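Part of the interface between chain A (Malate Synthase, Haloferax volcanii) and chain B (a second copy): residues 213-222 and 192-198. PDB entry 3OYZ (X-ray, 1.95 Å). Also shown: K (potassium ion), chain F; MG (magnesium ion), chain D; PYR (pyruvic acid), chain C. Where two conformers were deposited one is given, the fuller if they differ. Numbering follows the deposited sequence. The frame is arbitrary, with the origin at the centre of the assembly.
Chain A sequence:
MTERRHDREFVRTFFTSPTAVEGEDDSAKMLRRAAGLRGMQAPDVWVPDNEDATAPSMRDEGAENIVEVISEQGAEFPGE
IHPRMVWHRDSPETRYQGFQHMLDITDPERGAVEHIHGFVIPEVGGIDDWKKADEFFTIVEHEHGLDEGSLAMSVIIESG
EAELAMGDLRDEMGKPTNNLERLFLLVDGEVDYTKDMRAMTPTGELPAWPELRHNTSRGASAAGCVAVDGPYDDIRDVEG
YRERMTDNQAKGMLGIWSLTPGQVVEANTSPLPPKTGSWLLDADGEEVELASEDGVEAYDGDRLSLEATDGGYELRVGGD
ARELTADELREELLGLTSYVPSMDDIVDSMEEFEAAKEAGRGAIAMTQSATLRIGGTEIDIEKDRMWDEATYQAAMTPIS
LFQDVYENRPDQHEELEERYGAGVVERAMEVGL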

ATOM      1  N   ARG A 213       2.871  -7.581  -1.083  1.00 29.71           N
ATOM      2  CA  ARG A 213       2.666  -8.325  -2.308  1.00 28.48           C
ATOM      3  C   ARG A 213       2.367  -7.376  -3.454  1.00 27.23           C
ATOM      4  O   ARG A 213       2.974  -7.531  -4.512  1.00 29.09           O
ATOM      5  CB  ARG A 213       1.502  -9.321  -2.072  1.00 27.86           C
ATOM      6  CG  ARG A 213       1.860 -10.482  -1.123  1.00 32.21           C
ATOM      7  CD  ARG A 213       0.695 -11.509  -1.119  1.00 39.29           C
ATOM      8  NE  ARG A 213      -0.310 -11.098  -0.156  1.00 37.49           N
ATOM      9  CZ  ARG A 213      -1.630 -11.098  -0.296  1.00 37.81           C
ATOM     10  NH1 ARG A 213      -2.267 -11.562  -1.377  1.00 36.72           N
ATOM     11  NH2 ARG A 213      -2.324 -10.707   0.762  1.00 37.19           N
ATOM     12  N   HIS A 214       1.573  -6.333  -3.185  1.00 28.53           N
ATOM     13  CA  HIS A 214       1.405  -5.257  -4.139  1.00 29.11           C
ATOM     14  C   HIS A 214       2.742  -4.642  -4.585  1.00 28.13           C
ATOM     15  O   HIS A 214       3.022  -4.532  -5.791  1.00 26.37           O
ATOM     16  CB  HIS A 214       0.479  -4.130  -3.666  1.00 28.22           C
ATOM     17  CG  HIS A 214       0.392  -2.992  -4.640  1.00 31.20           C
ATOM     18  ND1 HIS A 214      -0.534  -2.969  -5.675  1.00 31.77           N
ATOM     19  CD2 HIS A 214       1.138  -1.873  -4.779  1.00 29.75           C
ATOM     20  CE1 HIS A 214      -0.412  -1.828  -6.335  1.00 32.83           C
ATOM     21  NE2 HIS A 214       0.620  -1.162  -5.843  1.00 33.69           N
ATOM     22  N   ASN A 215       3.545  -4.233  -3.621  1.00 27.99           N
ATOM     23  CA  ASN A 215       4.869  -3.637  -3.923  1.00 28.28           C
ATOM     24  C   ASN A 215       5.883  -4.540  -4.612  1.00 24.45           C
ATOM     25  O   ASN A 215       6.646  -4.038  -5.439  1.00 27.79           O
ATOM     26  CB  ASN A 215       5.458  -3.069  -2.630  1.00 29.26           C
ATOM     27  CG  ASN A 215       4.561  -1.960  -2.040  1.00 31.30           C
ATOM     28  OD1 ASN A 215       3.627  -1.444  -2.694  1.00 27.10           O
ATOM     29  ND2 ASN A 215       4.693  -1.774  -0.744  1.00 28.28           N
ATOM     30  N   THR A 216       5.814  -5.859  -4.348  1.00 25.58           N
ATOM     31  CA  THR A 216       6.757  -6.807  -4.969  1.00 27.54           C
ATOM     32  C   THR A 216       6.270  -7.056  -6.403  1.00 27.11           C
ATOM     33  O   THR A 216       7.026  -7.002  -7.340  1.00 28.43           O
ATOM     34  CB  THR A 216       6.704  -8.106  -4.209  1.00 26.43           C
ATOM     35  OG1 THR A 216       7.073  -7.753  -2.855  1.00 31.23           O
ATOM     36  CG2 THR A 216       7.759  -9.122  -4.870  1.00 24.31           C
ATOM     37  N   SER A 217       4.958  -7.145  -6.573  1.00 27.98           N
ATOM     38  CA  SER A 217       4.420  -7.187  -7.942  1.00 29.69           C
ATOM     39  C   SER A 217       4.715  -5.963  -8.807  1.00 29.18           C
ATOM     40  O   SER A 217       5.168  -6.091  -9.957  1.00 28.63           O
ATOM     41  CB  SER A 217       2.915  -7.525  -7.894  1.00 30.82           C
ATOM     42  OG  SER A 217       2.420  -7.391  -9.251  1.00 34.58           O
ATOM     43  N   ARG A 218       4.543  -4.740  -8.259  1.00 26.80           N
ATOM     44  CA  ARG A 218       4.935  -3.486  -8.880  1.00 26.14           C
ATOM     45  C   ARG A 218       6.405  -3.423  -9.173  1.00 25.67           C
ATOM     46  O   ARG A 218       6.820  -3.078 -10.293  1.00 27.09           O
ATOM     47  CB  ARG A 218       4.524  -2.322  -7.914  1.00 22.55           C
ATOM     48  CG  ARG A 218       5.064  -0.974  -8.351  1.00 29.20           C
ATOM     49  CD  ARG A 218       4.548  -0.047  -7.260  1.00 27.85           C
ATOM     50  NE  ARG A 218       5.410  -0.160  -6.085  1.00 27.43           N
ATOM     51  CZ  ARG A 218       5.242   0.495  -4.943  1.00 32.70           C
ATOM     52  NH1 ARG A 218       4.237   1.347  -4.799  1.00 26.97           N
ATOM     53  NH2 ARG A 218       6.197   0.408  -4.026  1.00 28.52           N
ATOM     54  N   GLY A 219       7.204  -3.850  -8.205  1.00 25.39           N
ATOM     55  CA  GLY A 219       8.642  -3.740  -8.390  1.00 26.62           C
ATOM     56  C   GLY A 219       9.074  -4.632  -9.572  1.00 29.53           C
ATOM     57  O   GLY A 219       9.953  -4.251 -10.364  1.00 25.69           O
ATOM     58  N   ALA A 220       8.500  -5.836  -9.636  1.00 27.95           N
ATOM     59  CA  ALA A 220       8.872  -6.715 -10.740  1.00 27.28           C
ATOM     60  C   ALA A 220       8.423  -6.199 -12.072  1.00 28.40           C
ATOM     61  O   ALA A 220       9.181  -6.226 -13.056  1.00 29.00           O
ATOM     62  CB  ALA A 220       8.244  -8.139 -10.496  1.00 27.07           C
ATOM     63  N   SER A 221       7.187  -5.702 -12.130  1.00 30.86           N
ATOM     64  CA  SER A 221       6.757  -5.094 -13.395  1.00 31.83           C
ATOM     65  C   SER A 221       7.632  -3.916 -13.816  1.00 32.99           C
ATOM     66  O   SER A 221       7.969  -3.725 -15.000  1.00 30.11           O
ATOM     67  CB  SER A 221       5.245  -4.755 -13.320  1.00 29.16           C
ATOM     68  OG  SER A 221       4.498  -6.016 -13.410  1.00 38.59           O
ATOM     69  N   ALA A 222       7.992  -3.051 -12.873  1.00 30.39           N
ATOM     70  CA  ALA A 222       8.807  -1.882 -13.277  1.00 32.05           C
ATOM     71  C   ALA A 222      10.227  -2.252 -13.724  1.00 33.98           C
ATOM     72  O   ALA A 222      10.871  -1.546 -14.523  1.00 34.56           O
ATOM     73  CB  ALA A 222       8.894  -0.948 -12.057  1.00 33.65           C
TER
ATOM     74  N   ASP B 192      -5.123  -0.668 -18.462  1.00 32.11           N
ATOM     75  CA  ASP B 192      -3.748  -0.898 -18.893  1.00 31.27           C
ATOM     76  C   ASP B 192      -2.815  -1.208 -17.702  1.00 30.66           C
ATOM     77  O   ASP B 192      -1.843  -1.963 -17.853  1.00 30.89           O
ATOM     78  CB  ASP B 192      -3.253   0.343 -19.607  1.00 32.61           C
ATOM     79  CG  ASP B 192      -3.680   0.371 -21.093  1.00 39.20           C
ATOM     80  OD1 ASP B 192      -3.509  -0.706 -21.691  1.00 39.66           O
ATOM     81  OD2 ASP B 192      -4.225   1.407 -21.556  1.00 37.79           O
ATOM     82  N   TYR B 193      -3.171  -0.748 -16.506  1.00 30.07           N
ATOM     83  CA  TYR B 193      -2.331  -1.069 -15.357  1.00 29.38           C
ATOM     84  C   TYR B 193      -2.433  -2.538 -15.027  1.00 30.57           C
ATOM     85  O   TYR B 193      -1.430  -3.202 -14.775  1.00 30.24           O
ATOM     86  CB  TYR B 193      -2.825  -0.230 -14.177  1.00 29.28           C
ATOM     87  CG  TYR B 193      -2.021  -0.419 -12.895  1.00 31.06           C
ATOM     88  CD1 TYR B 193      -0.815   0.257 -12.723  1.00 30.15           C
ATOM     89  CD2 TYR B 193      -2.501  -1.227 -11.860  1.00 31.84           C
ATOM     90  CE1 TYR B 193      -0.071   0.103 -11.496  1.00 31.21           C
ATOM     91  CE2 TYR B 193      -1.796  -1.367 -10.674  1.00 36.42           C
ATOM     92  CZ  TYR B 193      -0.619  -0.663 -10.476  1.00 31.33           C
ATOM     93  OH  TYR B 193       0.012  -0.909  -9.261  1.00 34.84           O
ATOM     94  N   THR B 194      -3.644  -3.095 -15.068  1.00 29.41           N
ATOM     95  CA  THR B 194      -3.858  -4.545 -14.899  1.00 30.53           C
ATOM     96  C   THR B 194      -3.015  -5.366 -15.818  1.00 29.29           C
ATOM     97  O   THR B 194      -2.415  -6.369 -15.382  1.00 29.78           O
ATOM     98  CB  THR B 194      -5.332  -4.914 -15.167  1.00 29.03           C
ATOM     99  OG1 THR B 194      -6.062  -4.290 -14.125  1.00 32.23           O
ATOM    100  CG2 THR B 194      -5.624  -6.475 -15.078  1.00 27.61           C
ATOM    101  N   LYS B 195      -2.966  -4.917 -17.077  1.00 32.11           N
ATOM    102  CA  LYS B 195      -2.114  -5.471 -18.125  0.50 32.24           C
ATOM    103  C   LYS B 195      -0.628  -5.446 -17.724  1.00 31.21           C
ATOM    104  O   LYS B 195       0.105  -6.430 -17.730  1.00 31.13           O
ATOM    105  CB  LYS B 195      -2.355  -4.657 -19.411  0.50 32.11           C
ATOM    106  CG  LYS B 195      -1.316  -4.819 -20.545  0.50 36.10           C
ATOM    107  CD  LYS B 195      -1.576  -3.970 -21.796  0.50 36.43           C
ATOM    108  CE  LYS B 195      -1.277  -2.475 -21.735  0.50 33.63           C
ATOM    109  NZ  LYS B 195      -0.101  -2.178 -20.874  0.50 40.25           N
ATOM    110  N   ASP B 196      -0.177  -4.245 -17.376  1.00 32.03           N
ATOM    111  CA  ASP B 196       1.240  -4.035 -17.063  1.00 29.69           C
ATOM    112  C   ASP B 196       1.642  -4.839 -15.844  1.00 29.56           C
ATOM    113  O   ASP B 196       2.746  -5.357 -15.793  1.00 31.65           O
ATOM    114  CB  ASP B 196       1.506  -2.508 -16.921  1.00 29.66           C
ATOM    115  CG  ASP B 196       3.027  -2.206 -16.672  1.00 37.59           C
ATOM    116  OD1 ASP B 196       3.791  -2.323 -17.643  1.00 35.11           O
ATOM    117  OD2 ASP B 196       3.490  -1.911 -15.538  1.00 37.79           O
ATOM    118  N   MET B 197       0.759  -4.961 -14.847  1.00 30.58           N
ATOM    119  CA  MET B 197       1.009  -5.708 -13.630  1.00 30.02           C
ATOM    120  C   MET B 197       0.809  -7.221 -13.864  1.00 33.32           C
ATOM    121  O   MET B 197       1.227  -8.017 -12.977  1.00 31.33           O
ATOM    122  CB  MET B 197       0.112  -5.192 -12.468  1.00 30.90           C
ATOM    123  CG  MET B 197       0.389  -3.648 -12.107  1.00 29.49           C
ATOM    124  SD  MET B 197       1.974  -3.672 -11.123  1.00 34.01           S
ATOM    125  CE  MET B 197       1.258  -4.079  -9.520  1.00 29.56           C
ATOM    126  N   ARG B 198       0.235  -7.615 -15.017  1.00 32.81           N
ATOM    127  CA  ARG B 198      -0.034  -9.054 -15.301  1.00 35.56           C
ATOM    128  C   ARG B 198      -1.064  -9.656 -14.336  1.00 36.49           C
ATOM    129  O   ARG B 198      -0.989 -10.822 -13.980  1.00 37.78           O
ATOM    130  CB  ARG B 198       1.205  -9.969 -15.446  1.00 36.60           C
ATOM    131  CG  ARG B 198       2.220  -9.354 -16.426  1.00 37.37           C
ATOM    132  CD  ARG B 198       3.360 -10.220 -16.921  1.00 41.43           C
ATOM    133  NE  ARG B 198       4.046 -10.891 -15.835  1.00 36.73           N
ATOM    134  CZ  ARG B 198       4.897 -11.896 -16.047  1.00 42.64           C
ATOM    135  NH1 ARG B 198       5.132 -12.314 -17.297  1.00 41.63           N
ATOM    136  NH2 ARG B 198       5.480 -12.488 -15.018  1.00 37.57           N
TER
HETATM  137  K     K F 602       3.544  -8.140 -11.599  1.00 37.10           K
HETATM  138 MG    MG D 500      -4.999   2.935 -20.753  1.00 32.11          MG
HETATM  139  C   PYR C 435      -6.919   2.520 -18.825  1.00 38.18           C
HETATM  140  O   PYR C 435      -5.910   1.961 -19.375  1.00 39.37           O
HETATM  141  OXT PYR C 435      -7.477   2.066 -17.759  1.00 34.51           O
HETATM  142  CA  PYR C 435      -7.317   3.749 -19.352  1.00 48.55           C
HETATM  143  O3  PYR C 435      -6.667   4.274 -20.352  1.00 46.92           O
HETATM  144  CB  PYR C 435      -8.429   4.504 -18.722  1.00 49.87           C
HETATM  145  O   HOH W   1       6.103  -3.752 -17.308  1.00 50.84           O
HETATM  146  O   HOH W   2      -4.282   4.406 -21.895  1.00 42.29           O
HETATM  147  O   HOH W   3      -6.518   2.784 -22.563  1.00 45.25           O

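A potassium ion is built into the contact and ties the two chains together. Chain A supplies three ligands from successive turns of one helix: Ser A217 OG lies 2.7 Å from K, Ser A217 O 3.1 Å and Ser A221 OG 3.0 Å. Chain B contributes Met B197 O, 2.7 Å from K, and two further ligands come from elsewhere in the structure. The two serines are four residues apart, about one helical turn, and their hydroxyls reach the same ion by different rotamers, t for Ser A217 and m for Ser A221.

The carbonyl that binds the ion belongs to the residue just before the chain leaves helical geometry. Arg B198 does so with a positive phi of 65°, in a Schellman motif, and Arg B198 N donates to Lys B195 O at 3.0 Å. The helices themselves cross nearly at right angles, at 81°, with their axes no closer than 10.2 Å. The two stretches bury 291 Å² between them, both sides summed, and the backbones come nearest at Ser A221 and Met B197, whose CA atoms are 5.8 Å apart.

Ser A221 also approaches the other backbone directly. Ser A221 OG is 3.0 Å from Asp B196 O, a distance suited to a hydrogen bond, although the hydroxyl proton has another acceptor within reach. A water reinforces this corner, donating to Ser A221 O at 3.0 Å and to Asp B196 OD1 at 2.7 Å, and so links a main-chain carbonyl of one chain to a carboxylate of the other.

Met B197 has the largest area covered by the opposite stretch, 89 Å². Its CA-to-CB bond points sideways, but three successive m rotamers fold the side chain so that the methyl group reaches the chain A helix. There Met B197 CE packs 3.5 Å from Ser A217 OG, 3.6 Å from Arg A218 N and 4.1 Å from His A214 O. The last two atoms are already paired within the helix, Arg A218 N donating to His A214 O at 2.9 Å, so the methyl rests against a satisfied stretch of backbone. Arg A218 CB lies 4.0 Å from Met B197 CE, while the end of the arginine side chain leads away from chain B.

Next to the same methyl group, Tyr B193 and His A214 meet through the ends of their side chains, both with t chi1. His A214 CE1 lies 3.1 Å from Tyr B193 OH, at the edge of the tyrosine ring and near its plane.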